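PDB 2ZTB: crystal protein from Bacillus thuringiensis serovar dakota, which is parasporin-2, a toxin that recognizes cancer cells and, in its proteolytically activated form, probably forms pores in their membranes. Local coordinates for residues A[25-28]-A[29-33]. Numbering follows the deposited sequence.
Sequences SRFS and SIYGT
Phe27 lies alongside Tyr31, one helical turn further on, and both side chains point the same way. Tyr31 CE1 meets the rim of the Phe27 ring, close to its plane, 3.9 Å from Phe27 CD2. This is edge contact, not stacking. Phe27 is buried, reaching Phe195 and Ala197 of strand 168-199. Tyr31 stacks on Trp211, and its OH is hydrogen-bonded to Asn213. Ile30 CG2 sits 3.5 Å above one face of the Tyr31 ring, toward its rim.

Arg26 and Ile30 cross at about a right angle. The Arg26 chain bends at chi2 (-103°) and again at chi3, which brings NH1 within 3.9 Å of Ile30 CD1. NH2 approaches Ser29 CB. The guanidinium meets both obliquely, and NH1 donates to the carbonyl of Asp217 in helix 215-218. Ser29 OG makes a weak hydrogen bond to Ser25 O, which also accepts the Ser29 N-H.

Backbone bonds continue the helix, with Tyr31 N 3.0 Å from Phe27 O. The last is Gly32 N to Ser28 O at 2.8 Å, with the donor above the carbonyl plane. Gly32 then turns to positive phi (87°). Thr33 O comes back to Ser28 CA in a nearly straight CA-H...O contact of 3.4 Å. This is the C-terminal end of helix 20-31, closed by a glycine of positive phi and packed through Phe27, Ile30 and Tyr31 against the beta-sheet near one end of the elongated toxin.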
ATOM      1  N   SER A  25      16.181   9.637 -29.667  1.00 54.01           N
ATOM      2  CA  SER A  25      17.641   9.644 -29.905  1.00 54.33           C
ATOM      3  C   SER A  25      18.188   8.231 -30.106  1.00 54.76           C
ATOM      4  O   SER A  25      19.104   8.011 -30.895  1.00 55.13           O
ATOM      5  CB  SER A  25      18.358  10.334 -28.743  1.00 54.50           C
ATOM      6  OG  SER A  25      19.781  10.264 -28.869  1.00 57.07           O
ATOM      7  N   ARG A  26      17.605   7.271 -29.396  1.00 54.93           N
ATOM      8  CA  ARG A  26      17.931   5.866 -29.572  1.00 54.94           C
ATOM      9  C   ARG A  26      17.524   5.331 -30.961  1.00 54.86           C
ATOM     10  O   ARG A  26      18.289   4.616 -31.592  1.00 55.44           O
ATOM     11  CB  ARG A  26      17.324   5.054 -28.415  1.00 54.87           C
ATOM     12  CG  ARG A  26      18.142   5.150 -27.100  1.00 54.72           C
ATOM     13  CD  ARG A  26      18.992   3.868 -26.825  1.00 57.07           C
ATOM     14  NE  ARG A  26      20.082   3.756 -27.763  1.00 61.82           N
ATOM     15  CZ  ARG A  26      20.397   2.717 -28.545  1.00 60.74           C
ATOM     16  NH1 ARG A  26      19.762   1.547 -28.529  1.00 58.83           N
ATOM     17  NH2 ARG A  26      21.412   2.874 -29.355  1.00 59.65           N
ATOM     18  N   PHE A  27      16.328   5.693 -31.427  1.00 54.57           N
ATOM     19  CA  PHE A  27      15.851   5.372 -32.769  1.00 54.09           C
ATOM     20  C   PHE A  27      16.775   5.988 -33.810  1.00 54.84           C
ATOM     21  O   PHE A  27      17.146   5.351 -34.783  1.00 55.25           O
ATOM     22  CB  PHE A  27      14.418   5.895 -32.966  1.00 53.47           C
ATOM     23  CG  PHE A  27      13.328   4.912 -32.570  1.00 52.13           C
ATOM     24  CD1 PHE A  27      12.461   5.202 -31.515  1.00 49.49           C
ATOM     25  CD2 PHE A  27      13.156   3.714 -33.273  1.00 49.84           C
ATOM     26  CE1 PHE A  27      11.446   4.314 -31.154  1.00 49.87           C
ATOM     27  CE2 PHE A  27      12.133   2.799 -32.930  1.00 51.69           C
ATOM     28  CZ  PHE A  27      11.272   3.097 -31.870  1.00 51.55           C
ATOM     29  N   SER A  28      17.169   7.235 -33.580  1.00 55.71           N
ATOM     30  CA  SER A  28      18.150   7.905 -34.422  1.00 55.55           C
ATOM     31  C   SER A  28      19.468   7.150 -34.537  1.00 55.88           C
ATOM     32  O   SER A  28      20.020   7.030 -35.630  1.00 55.90           O
ATOM     33  CB  SER A  28      18.412   9.306 -33.909  1.00 54.91           C
ATOM     34  OG  SER A  28      19.222   9.988 -34.845  1.00 56.33           O
ATOM     35  N   SER A  29      19.979   6.653 -33.408  1.00 55.90           N
ATOM     36  CA  SER A  29      21.205   5.863 -33.417  1.00 55.26           C
ATOM     37  C   SER A  29      21.004   4.539 -34.148  1.00 55.03           C
ATOM     38  O   SER A  29      21.895   4.089 -34.864  1.00 54.73           O
ATOM     39  CB  SER A  29      21.633   5.547 -31.995  1.00 55.45           C
ATOM     40  OG  SER A  29      22.219   6.653 -31.386  1.00 56.01           O
ATOM     41  N   ILE A  30      19.848   3.897 -33.934  1.00 54.29           N
ATOM     42  CA  ILE A  30      19.606   2.575 -34.498  1.00 53.10           C
ATOM     43  C   ILE A  30      19.511   2.623 -36.031  1.00 53.32           C
ATOM     44  O   ILE A  30      20.044   1.750 -36.722  1.00 52.88           O
ATOM     45  CB  ILE A  30      18.359   1.884 -33.871  1.00 53.19           C
ATOM     46  CG1 ILE A  30      18.561   1.662 -32.360  1.00 53.02           C
ATOM     47  CG2 ILE A  30      18.077   0.550 -34.573  1.00 51.81           C
ATOM     48  CD1 ILE A  30      17.278   1.293 -31.561  1.00 52.51           C
ATOM     49  N   TYR A  31      18.841   3.646 -36.554  1.00 53.21           N
ATOM     50  CA  TYR A  31      18.477   3.678 -37.967  1.00 53.38           C
ATOM     51  C   TYR A  31      19.334   4.651 -38.753  1.00 54.46           C
ATOM     52  O   TYR A  31      19.378   4.578 -39.985  1.00 54.80           O
ATOM     53  CB  TYR A  31      16.957   3.914 -38.146  1.00 52.64           C
ATOM     54  CG  TYR A  31      16.166   2.704 -37.671  1.00 51.23           C
ATOM     55  CD1 TYR A  31      15.623   2.666 -36.390  1.00 49.49           C
ATOM     56  CD2 TYR A  31      16.061   1.559 -38.465  1.00 50.30           C
ATOM     57  CE1 TYR A  31      14.951   1.554 -35.924  1.00 49.68           C
ATOM     58  CE2 TYR A  31      15.391   0.424 -38.004  1.00 49.39           C
ATOM     59  CZ  TYR A  31      14.840   0.436 -36.729  1.00 50.13           C
ATOM     60  OH  TYR A  31      14.179  -0.665 -36.260  1.00 50.24           O
ATOM     61  N   GLY A  32      20.047   5.525 -38.038  1.00 55.11           N
ATOM     62  CA  GLY A  32      21.012   6.443 -38.659  1.00 56.14           C
ATOM     63  C   GLY A  32      20.389   7.750 -39.134  1.00 57.06           C
ATOM     64  O   GLY A  32      21.053   8.562 -39.762  1.00 57.73           O
ATOM     65  N   THR A  33      19.103   7.944 -38.838  1.00 57.16           N
ATOM     66  CA  THR A  33      18.380   9.157 -39.200  1.00 57.08           C
ATOM     67  C   THR A  33      17.441   9.438 -38.042  1.00 56.76           C
ATOM     68  O   THR A  33      16.841   8.518 -37.486  1.00 56.86           O
ATOM     69  CB  THR A  33      17.570   8.977 -40.532  1.00 57.26           C
ATOM     70  OG1 THR A  33      18.478   8.714 -41.610  1.00 59.20           O
ATOM     71  CG2 THR A  33      16.736  10.215 -40.884  1.00 55.81           C
TER